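CTP:phosphocholine Cytidylyltransferase (Streptococcus pneumoniae, PDB 1JYK) catalyses the transfer of a cytidylyl group from CTP to phosphocholine, which yields CDP-choline and pyrophosphate. Local coordinates at residues I124-R136 / E227-S239. Numbering follows the deposited sequence.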
loop_
_atom_site.group_PDB
_atom_site.type_symbol
_atom_site.label_atom_id
_atom_site.label_comp_id
_atom_site.label_asym_id
_atom_site.label_seq_id
_atom_site.Cartn_x
_atom_site.Cartn_y
_atom_site.Cartn_z
ATOM N N ILE A 124 2.739 1.502 -0.136
ATOM C CA ILE A 124 2.503 0.452 -1.112
ATOM C C ILE A 124 2.099 -0.883 -0.511
ATOM O O ILE A 124 2.711 -1.346 0.449
ATOM C CB ILE A 124 3.783 0.244 -1.947
ATOM C CG1 ILE A 124 4.158 1.562 -2.621
ATOM C CG2 ILE A 124 3.593 -0.883 -2.959
ATOM C CD1 ILE A 124 5.647 1.810 -2.686
ATOM N N ASP A 125 1.068 -1.499 -1.080
ATOM C CA ASP A 125 0.621 -2.809 -0.619
ATOM C C ASP A 125 1.569 -3.795 -1.289
ATOM O O ASP A 125 1.849 -3.673 -2.480
ATOM C CB ASP A 125 -0.809 -3.098 -1.077
ATOM C CG ASP A 125 -1.855 -2.325 -0.285
ATOM O OD1 ASP A 125 -1.520 -1.702 0.748
ATOM O OD2 ASP A 125 -3.032 -2.349 -0.709
ATOM N N ALA A 126 2.051 -4.775 -0.530
ATOM C CA ALA A 126 2.997 -5.748 -1.063
ATOM C C ALA A 126 2.407 -6.896 -1.878
ATOM O O ALA A 126 3.160 -7.665 -2.476
ATOM C CB ALA A 126 3.848 -6.312 0.077
ATOM N N ASP A 127 1.083 -7.025 -1.916
ATOM C CA ASP A 127 0.472 -8.117 -2.671
ATOM C C ASP A 127 -0.064 -7.738 -4.052
ATOM O O ASP A 127 -1.056 -8.300 -4.524
ATOM C CB ASP A 127 -0.646 -8.766 -1.858
ATOM C CG ASP A 127 -1.577 -7.752 -1.239
ATOM O OD1 ASP A 127 -1.602 -6.591 -1.702
ATOM O OD2 ASP A 127 -2.285 -8.125 -0.282
ATOM N N ASN A 128 0.595 -6.785 -4.697
ATOM C CA ASN A 128 0.203 -6.354 -6.027
ATOM C C ASN A 128 1.397 -6.485 -6.953
ATOM O O ASN A 128 2.541 -6.297 -6.535
ATOM C CB ASN A 128 -0.231 -4.888 -6.015
ATOM C CG ASN A 128 -1.601 -4.690 -5.405
ATOM O OD1 ASN A 128 -2.446 -5.584 -5.449
ATOM N ND2 ASN A 128 -1.827 -3.518 -4.824
ATOM N N TYR A 129 1.136 -6.819 -8.206
ATOM C CA TYR A 129 2.197 -6.902 -9.190
ATOM C C TYR A 129 2.025 -5.654 -10.056
ATOM O O TYR A 129 0.948 -5.421 -10.616
ATOM C CB TYR A 129 2.056 -8.154 -10.052
ATOM C CG TYR A 129 3.119 -8.244 -11.122
ATOM C CD1 TYR A 129 2.873 -7.791 -12.421
ATOM C CD2 TYR A 129 4.383 -8.758 -10.830
ATOM C CE1 TYR A 129 3.859 -7.848 -13.401
ATOM C CE2 TYR A 129 5.376 -8.820 -11.801
ATOM C CZ TYR A 129 5.107 -8.364 -13.083
ATOM O OH TYR A 129 6.084 -8.441 -14.046
ATOM N N LEU A 130 3.074 -4.849 -10.162
ATOM C CA LEU A 130 3.007 -3.624 -10.951
ATOM C C LEU A 130 3.521 -3.823 -12.373
ATOM O O LEU A 130 4.712 -4.065 -12.579
ATOM C CB LEU A 130 3.807 -2.513 -10.255
ATOM C CG LEU A 130 3.542 -2.367 -8.751
ATOM C CD1 LEU A 130 4.508 -1.385 -8.142
ATOM C CD2 LEU A 130 2.115 -1.913 -8.528
ATOM N N PHE A 131 2.625 -3.727 -13.351
ATOM C CA PHE A 131 3.012 -3.886 -14.750
ATOM C C PHE A 131 3.706 -2.638 -15.289
ATOM O O PHE A 131 4.443 -2.706 -16.267
ATOM C CB PHE A 131 1.787 -4.199 -15.611
ATOM C CG PHE A 131 1.442 -5.657 -15.660
ATOM C CD1 PHE A 131 2.074 -6.506 -16.566
ATOM C CD2 PHE A 131 0.499 -6.190 -14.785
ATOM C CE1 PHE A 131 1.771 -7.868 -16.599
ATOM C CE2 PHE A 131 0.191 -7.544 -14.811
ATOM C CZ PHE A 131 0.828 -8.386 -15.720
ATOM N N LYS A 132 3.470 -1.498 -14.650
ATOM C CA LYS A 132 4.074 -0.249 -15.088
ATOM C C LYS A 132 4.670 0.510 -13.913
ATOM O O LYS A 132 4.141 0.432 -12.800
ATOM C CB LYS A 132 3.019 0.620 -15.778
ATOM C CG LYS A 132 2.506 0.047 -17.094
ATOM C CD LYS A 132 2.659 1.041 -18.237
ATOM C CE LYS A 132 1.450 1.959 -18.336
ATOM N NZ LYS A 132 1.644 3.049 -19.342
ATOM N N ASN A 133 5.772 1.228 -14.164
ATOM C CA ASN A 133 6.432 2.030 -13.132
ATOM C C ASN A 133 5.911 3.469 -13.081
ATOM O O ASN A 133 6.320 4.387 -13.775
ATOM C CB ASN A 133 7.944 2.050 -13.281
ATOM C CG ASN A 133 8.627 2.591 -12.034
ATOM O OD1 ASN A 133 7.962 3.040 -11.093
ATOM N ND2 ASN A 133 9.954 2.549 -12.018
HETATM N N MSE A 134 4.996 3.555 -12.159
HETATM C CA MSE A 134 4.130 4.597 -11.659
HETATM C C MSE A 134 4.852 5.632 -10.797
HETATM O O MSE A 134 4.435 6.789 -10.694
HETATM C CB MSE A 134 3.402 3.696 -10.808
HETATM C CG MSE A 134 2.495 3.921 -9.816
HETATM SE SE MSE A 134 2.643 2.149 -9.653
HETATM C CE MSE A 134 1.169 1.627 -10.984
ATOM N N PHE A 135 5.882 5.154 -10.106
ATOM C CA PHE A 135 6.630 5.966 -9.167
ATOM C C PHE A 135 7.431 7.105 -9.753
ATOM O O PHE A 135 8.079 6.960 -10.788
ATOM C CB PHE A 135 7.544 5.062 -8.338
ATOM C CG PHE A 135 6.818 3.935 -7.668
ATOM C CD1 PHE A 135 5.818 4.196 -6.725
ATOM C CD2 PHE A 135 7.105 2.611 -7.991
ATOM C CE1 PHE A 135 5.114 3.151 -6.116
ATOM C CE2 PHE A 135 6.408 1.554 -7.390
ATOM C CZ PHE A 135 5.409 1.827 -6.449
ATOM N N ARG A 136 7.368 8.248 -9.082
ATOM C CA ARG A 136 8.134 9.419 -9.490
ATOM C C ARG A 136 8.569 10.182 -8.250
ATOM O O ARG A 136 7.900 10.137 -7.213
ATOM C CB ARG A 136 7.336 10.351 -10.410
ATOM C CG ARG A 136 5.858 10.078 -10.524
ATOM C CD ARG A 136 5.287 10.739 -11.776
ATOM N NE ARG A 136 6.107 11.862 -12.231
ATOM C CZ ARG A 136 6.601 11.989 -13.465
ATOM N NH1 ARG A 136 6.362 11.058 -14.382
ATOM N NH2 ARG A 136 7.344 13.046 -13.783
ATOM N N GLU A 227 -4.895 9.831 -9.541
ATOM C CA GLU A 227 -4.100 9.648 -10.743
ATOM C C GLU A 227 -4.693 8.395 -11.371
ATOM O O GLU A 227 -4.458 7.286 -10.900
ATOM C CB GLU A 227 -2.633 9.425 -10.386
ATOM C CG GLU A 227 -1.740 9.068 -11.571
ATOM C CD GLU A 227 -1.544 10.219 -12.542
ATOM O OE1 GLU A 227 -1.668 11.395 -12.125
ATOM O OE2 GLU A 227 -1.266 9.944 -13.728
ATOM N N GLU A 228 -5.489 8.581 -12.420
ATOM C CA GLU A 228 -6.143 7.472 -13.093
ATOM C C GLU A 228 -5.155 6.584 -13.833
ATOM O O GLU A 228 -4.475 7.027 -14.757
ATOM C CB GLU A 228 -7.190 8.006 -14.063
ATOM C CG GLU A 228 -8.251 8.854 -13.386
ATOM C CD GLU A 228 -9.394 9.221 -14.316
ATOM O OE1 GLU A 228 -9.129 9.414 -15.520
ATOM O OE2 GLU A 228 -10.549 9.317 -13.846
ATOM N N LEU A 229 -5.080 5.324 -13.418
ATOM C CA LEU A 229 -4.178 4.366 -14.034
ATOM C C LEU A 229 -4.896 3.526 -15.081
ATOM O O LEU A 229 -6.104 3.286 -14.982
ATOM C CB LEU A 229 -3.597 3.422 -12.975
ATOM C CG LEU A 229 -2.624 3.968 -11.935
ATOM C CD1 LEU A 229 -2.210 2.846 -10.997
ATOM C CD2 LEU A 229 -1.404 4.543 -12.623
ATOM N N GLU A 230 -4.143 3.076 -16.083
ATOM C CA GLU A 230 -4.693 2.214 -17.118
ATOM C C GLU A 230 -4.996 0.892 -16.424
ATOM O O GLU A 230 -4.247 0.453 -15.552
ATOM C CB GLU A 230 -3.673 2.007 -18.233
ATOM C CG GLU A 230 -3.292 3.303 -18.936
ATOM C CD GLU A 230 -2.029 3.174 -19.769
ATOM O OE1 GLU A 230 -2.147 3.005 -21.003
ATOM O OE2 GLU A 230 -0.919 3.242 -19.192
ATOM N N GLY A 231 -6.103 0.272 -16.810
ATOM C CA GLY A 231 -6.539 -0.975 -16.206
ATOM C C GLY A 231 -5.528 -2.033 -15.800
ATOM O O GLY A 231 -5.666 -2.630 -14.735
ATOM N N ASN A 232 -4.518 -2.271 -16.628
ATOM C CA ASN A 232 -3.523 -3.301 -16.335
ATOM C C ASN A 232 -2.230 -2.801 -15.681
ATOM O O ASN A 232 -1.208 -3.490 -15.717
ATOM C CB ASN A 232 -3.179 -4.057 -17.625
ATOM C CG ASN A 232 -2.982 -3.127 -18.811
ATOM O OD1 ASN A 232 -2.462 -2.017 -18.668
ATOM N ND2 ASN A 232 -3.401 -3.577 -19.994
ATOM N N SER A 233 -2.272 -1.622 -15.075
ATOM C CA SER A 233 -1.086 -1.051 -14.445
ATOM C C SER A 233 -0.722 -1.769 -13.154
ATOM O O SER A 233 0.452 -2.016 -12.874
ATOM C CB SER A 233 -1.316 0.431 -14.163
ATOM O OG SER A 233 -1.102 1.204 -15.330
ATOM N N ILE A 234 -1.744 -2.077 -12.361
ATOM C CA ILE A 234 -1.572 -2.783 -11.096
ATOM C C ILE A 234 -2.386 -4.061 -11.214
ATOM O O ILE A 234 -3.538 -4.034 -11.646
ATOM C CB ILE A 234 -2.118 -1.962 -9.902
ATOM C CG1 ILE A 234 -1.218 -0.755 -9.635
ATOM C CG2 ILE A 234 -2.195 -2.831 -8.659
ATOM C CD1 ILE A 234 -1.845 0.289 -8.733
ATOM N N TYR A 235 -1.787 -5.185 -10.856
ATOM C CA TYR A 235 -2.494 -6.450 -10.920
ATOM C C TYR A 235 -2.617 -6.961 -9.497
ATOM O O TYR A 235 -1.618 -7.287 -8.865
ATOM C CB TYR A 235 -1.725 -7.449 -11.773
ATOM C CG TYR A 235 -2.447 -8.758 -11.976
ATOM C CD1 TYR A 235 -2.906 -9.131 -13.238
ATOM C CD2 TYR A 235 -2.635 -9.646 -10.919
ATOM C CE1 TYR A 235 -3.530 -10.358 -13.441
ATOM C CE2 TYR A 235 -3.256 -10.873 -11.110
ATOM C CZ TYR A 235 -3.700 -11.223 -12.375
ATOM O OH TYR A 235 -4.299 -12.444 -12.582
ATOM N N GLU A 236 -3.848 -7.014 -8.998
ATOM C CA GLU A 236 -4.123 -7.465 -7.640
ATOM C C GLU A 236 -4.070 -8.971 -7.494
ATOM O O GLU A 236 -4.632 -9.700 -8.308
ATOM C CB GLU A 236 -5.509 -6.998 -7.198
ATOM C CG GLU A 236 -5.764 -5.527 -7.408
ATOM C CD GLU A 236 -6.078 -5.177 -8.856
ATOM O OE1 GLU A 236 -6.098 -6.087 -9.720
ATOM O OE2 GLU A 236 -6.307 -3.975 -9.123
ATOM N N ILE A 237 -3.387 -9.434 -6.456
ATOM C CA ILE A 237 -3.307 -10.861 -6.185
ATOM C C ILE A 237 -4.118 -11.059 -4.908
ATOM O O ILE A 237 -3.601 -10.924 -3.801
ATOM C CB ILE A 237 -1.848 -11.320 -5.981
ATOM C CG1 ILE A 237 -1.002 -10.867 -7.177
ATOM C CG2 ILE A 237 -1.793 -12.839 -5.844
ATOM C CD1 ILE A 237 0.378 -11.467 -7.232
ATOM N N ASP A 238 -5.402 -11.359 -5.080
ATOM C CA ASP A 238 -6.308 -11.536 -3.955
ATOM C C ASP A 238 -6.610 -12.991 -3.644
ATOM O O ASP A 238 -7.286 -13.283 -2.660
ATOM C CB ASP A 238 -7.633 -10.811 -4.226
ATOM C CG ASP A 238 -7.491 -9.299 -4.203
ATOM O OD1 ASP A 238 -6.607 -8.797 -3.477
ATOM O OD2 ASP A 238 -8.265 -8.614 -4.913
ATOM N N SER A 239 -6.129 -13.898 -4.487
ATOM C CA SER A 239 -6.364 -15.326 -4.295
ATOM C C SER A 239 -5.292 -16.095 -5.042
ATOM O O SER A 239 -4.595 -15.520 -5.876
ATOM C CB SER A 239 -7.729 -15.709 -4.859
ATOM O OG SER A 239 -7.741 -15.577 -6.271
#
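Phe131 and Tyr235 meet through different first torsions: CG of Phe131 is anti to its own carbonyl carbon (chi1 -86°), CG of Tyr235 anti to its backbone N (chi1 -176°). The two side chains run side by side, pointing the same way, and CB of Tyr235 reaches the Phe131 ring edge at CE2, 3.6 Å away and near the ring plane. One face of that ring is covered by CE1 of Tyr129, 3.6 Å above its centre. The backbone of this region is a two-stranded antiparallel ribbon, 128-130 against 234-236. Its central pair, Tyr129 with Tyr235, is hydrogen-bonded both ways: Tyr129 N to Tyr235 O at 2.9 Å, almost straight (175°), and Tyr235 N to Tyr129 O at 2.8 Å. Beyond the strand ends, Phe131 N to Ser233 O and Ile237 N to Asp127 O extend the ladder. Leu130, Ile234 and Asn128 occupy the opposite face of the ribbon; there CG1 of Ile234 lies 3.7 Å from CD2 of Leu130 and 3.6 Å from CE of selenomethionine Met134, whose bend at chi3 also brings this methyl to Leu229. Helix 240-250 packs on the tyrosine face, where Leu246 touches Tyr129 and Phe131, while Phe65 of helix 58-68 touches Leu130. The ribbon thus joins the chain that leaves strand 121-125 to the chain that leads from strand 224-228 into helix 240-250, both strands belonging to the large mixed sheet.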